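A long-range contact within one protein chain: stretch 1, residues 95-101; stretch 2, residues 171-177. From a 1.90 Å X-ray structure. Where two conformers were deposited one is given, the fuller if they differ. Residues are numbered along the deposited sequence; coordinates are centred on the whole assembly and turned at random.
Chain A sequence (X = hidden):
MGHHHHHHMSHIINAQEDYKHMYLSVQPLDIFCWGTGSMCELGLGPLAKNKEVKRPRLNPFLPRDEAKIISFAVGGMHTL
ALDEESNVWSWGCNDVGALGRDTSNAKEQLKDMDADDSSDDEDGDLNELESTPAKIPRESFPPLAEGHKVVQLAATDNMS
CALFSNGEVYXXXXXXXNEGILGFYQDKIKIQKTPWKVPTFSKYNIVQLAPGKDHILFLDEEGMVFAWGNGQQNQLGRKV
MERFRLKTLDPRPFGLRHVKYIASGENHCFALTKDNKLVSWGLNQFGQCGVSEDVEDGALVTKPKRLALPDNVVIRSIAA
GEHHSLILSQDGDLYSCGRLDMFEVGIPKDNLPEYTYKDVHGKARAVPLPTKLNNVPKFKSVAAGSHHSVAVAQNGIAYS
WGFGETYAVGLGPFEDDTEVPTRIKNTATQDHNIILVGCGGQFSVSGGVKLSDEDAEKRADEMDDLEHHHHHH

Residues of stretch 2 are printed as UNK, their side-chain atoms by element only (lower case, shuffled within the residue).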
# COMPACT_ATOMS: atom_id res chain seq x y z
N ASP A 95 -12.86 14.14 5.20
CA ASP A 95 -14.13 14.06 5.92
C ASP A 95 -13.97 13.59 7.37
O ASP A 95 -14.73 14.02 8.25
CB ASP A 95 -15.13 13.18 5.16
CG ASP A 95 -15.70 13.88 3.95
OD1 ASP A 95 -15.60 15.13 3.90
OD2 ASP A 95 -16.24 13.20 3.06
N VAL A 96 -12.98 12.73 7.62
CA VAL A 96 -12.72 12.25 8.98
C VAL A 96 -11.28 12.52 9.46
O VAL A 96 -10.70 11.73 10.21
CB VAL A 96 -13.13 10.77 9.18
CG1 VAL A 96 -14.66 10.64 9.21
CG2 VAL A 96 -12.52 9.86 8.08
N GLY A 97 -10.72 13.64 9.01
CA GLY A 97 -9.43 14.14 9.50
C GLY A 97 -8.16 13.55 8.92
O GLY A 97 -7.07 13.92 9.34
N ALA A 98 -8.27 12.67 7.92
CA ALA A 98 -7.09 11.93 7.43
C ALA A 98 -5.94 12.81 6.89
O ALA A 98 -4.78 12.39 6.91
CB ALA A 98 -7.49 10.87 6.39
N LEU A 99 -6.26 14.00 6.40
CA LEU A 99 -5.22 14.88 5.83
C LEU A 99 -4.36 15.55 6.90
O LEU A 99 -3.27 16.04 6.60
CB LEU A 99 -5.81 15.92 4.88
CG LEU A 99 -6.69 15.44 3.71
CD1 LEU A 99 -6.96 16.61 2.78
CD2 LEU A 99 -6.04 14.28 2.96
N GLY A 100 -4.86 15.57 8.13
CA GLY A 100 -4.13 16.14 9.27
C GLY A 100 -3.87 17.63 9.17
O GLY A 100 -2.89 18.15 9.72
N ARG A 101 -4.75 18.33 8.45
CA ARG A 101 -4.62 19.77 8.22
C ARG A 101 -5.98 20.40 7.94
O ARG A 101 -6.91 19.72 7.49
CB ARG A 101 -3.63 20.06 7.09
CG ARG A 101 -4.02 19.49 5.72
CD ARG A 101 -2.94 19.77 4.68
NE ARG A 101 -3.26 19.18 3.37
CZ ARG A 101 -4.02 19.76 2.45
NH1 ARG A 101 -4.55 20.96 2.67
NH2 ARG A 101 -4.25 19.14 1.30
N UNK A 171 -0.11 9.74 14.66
CA UNK A 171 -1.28 9.21 13.95
C UNK A 171 -2.41 10.21 13.97
O UNK A 171 -2.48 11.07 14.86
c UNK A 171 -1.71 7.88 14.56
N UNK A 172 -3.28 10.12 12.96
CA UNK A 172 -4.47 10.98 12.85
C UNK A 172 -5.53 10.36 11.93
O UNK A 172 -5.25 9.39 11.21
c UNK A 172 -3.92 13.03 9.92
c UNK A 172 0.37 11.83 11.00
c UNK A 172 -1.98 12.38 10.83
c UNK A 172 0.55 12.16 9.64
c UNK A 172 -4.11 12.42 12.42
c UNK A 172 -0.50 12.59 8.86
c UNK A 172 -1.76 12.70 9.46
c UNK A 172 -3.38 12.60 11.09
c UNK A 172 -0.89 11.95 11.61
n UNK A 172 -2.96 13.09 8.93
N UNK A 173 -6.74 10.91 11.97
CA UNK A 173 -7.87 10.38 11.20
C UNK A 173 -8.74 9.52 12.10
O UNK A 173 -8.99 9.88 13.26
N UNK A 174 -9.20 8.38 11.57
CA UNK A 174 -10.05 7.47 12.33
C UNK A 174 -10.06 6.08 11.70
O UNK A 174 -9.51 5.90 10.60
c UNK A 174 -12.30 7.80 11.14
o UNK A 174 -12.20 7.29 13.51
c UNK A 174 -11.52 7.99 12.46
N UNK A 175 -10.64 5.10 12.39
CA UNK A 175 -10.94 3.81 11.78
C UNK A 175 -12.44 3.65 11.61
O UNK A 175 -13.21 3.85 12.56
c UNK A 175 -6.60 2.57 12.24
c UNK A 175 -7.97 2.47 11.95
c UNK A 175 -6.19 2.97 13.52
c UNK A 175 -7.14 3.26 14.49
c UNK A 175 -8.51 3.16 14.18
c UNK A 175 -10.39 2.64 12.60
c UNK A 175 -8.93 2.75 12.92
N UNK A 176 -12.84 3.28 10.40
CA UNK A 176 -14.21 2.87 10.16
C UNK A 176 -14.35 1.36 10.33
O UNK A 176 -13.38 0.63 10.52
c UNK A 176 -15.46 5.09 7.22
n UNK A 176 -16.63 8.56 7.04
n UNK A 176 -17.72 6.69 7.82
c UNK A 176 -14.67 3.29 8.76
c UNK A 176 -16.64 7.26 7.29
n UNK A 176 -15.57 6.53 6.99
c UNK A 176 -14.95 4.78 8.62
N UNK A 177 -15.60 0.90 10.29
CA UNK A 177 -15.94 -0.50 10.31
C UNK A 177 -17.10 -0.68 9.33
O UNK A 177 -17.52 0.27 8.66
s UNK A 177 -17.70 0.06 12.38
c UNK A 177 -16.34 -0.92 11.72

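Position 171 carries a single side-chain carbon, with no branch and no polar atom, and it lies out of reach of stretch 1. One carbon on an ordinary backbone makes it Ala171, a strand residue that leads into the contact without joining it.

Position 172 has ten side-chain atoms: one carbon, then fused five- and six-membered rings holding eight carbons and one nitrogen. Its CA-to-CB bond points toward stretch 1, and the ring nitrogen comes within 2.8 Å of the O of Ala98. An indole is the one natural side chain of this make-up, so this is Trp172. Its NE1 donates a hydrogen bond to Ala98 O, but the N-H...O angle of 116° makes that bond weak. The ring also fits closely against the turn: CD1 lies 3.3 Å from Gly97 O, which meets the ring at its edge, and 3.2 Å from Gly100 CA. NE1 is 3.2 Å from Gly100 N as well, but both are donors, so no bond joins them; Gly100 N is instead spent on Gly97 O, 3.0 Å away, within the type I turn.

Position 173 has no side-chain atoms at all, and its bare CA approaches Val96 O at 3.3 Å in a CA-H...O contact; this is Gly173. Two constraints agree here. Its phi/psi of 99/-138 would jam a CB against the preceding carbonyl O, and an ideal CB would sit a tight 3.5 Å from Ala98 CA.

Position 174 shows a carbon bearing one oxygen and one carbon, and that outer carbon lies 3.7 Å from Val96 CB. This beta-branched, three-atom group is Thr174, and the outer carbon is its methyl, CG2, while OG1 is hydrogen-bonded elsewhere in the structure.

Position 175 has one carbon followed by a ring of six carbons, with no heteroatom. Its CA-to-CB bond points away from stretch 1, and it makes no contact there. This is Phe175.

Position 176 runs through three carbons and a nitrogen to a carbon carrying two more nitrogens, a guanidinium. It leaves the backbone sideways, but its extended chain brings a terminal nitrogen to 3.6 Å from Val96 CG1. This is Arg176, and the nitrogen is NH2, in a contact of packing rather than hydrogen bonding.

Position 177 has one carbon and one sulfur, and it too is out of reach; the sulfur is the signature of Cys177.

The rule to take from this contact is that a turn can receive a large ring if its backbone is kept bare at the right place. The turn from Gly97 to Gly100 offers carbonyl oxygens to the indole, and an ideal CB on Gly100 would lie only 2.4 Å from Trp172 NE1, a clash. Positive phi independently favours glycine at both Gly97 and Gly100. Across the interface, Gly173 lets the backbones close to 4.2 Å between its CA and Ala98 CA. Val96 adds the apolar part: its CA-to-CB bond points toward stretch 2, and its side chain touches Thr174 and Arg176. Close fit and bare backbone, more than strong polar bonding, characterise this 319 Å² interface.

Stretch 2, residues 171-177: AWGTFRC
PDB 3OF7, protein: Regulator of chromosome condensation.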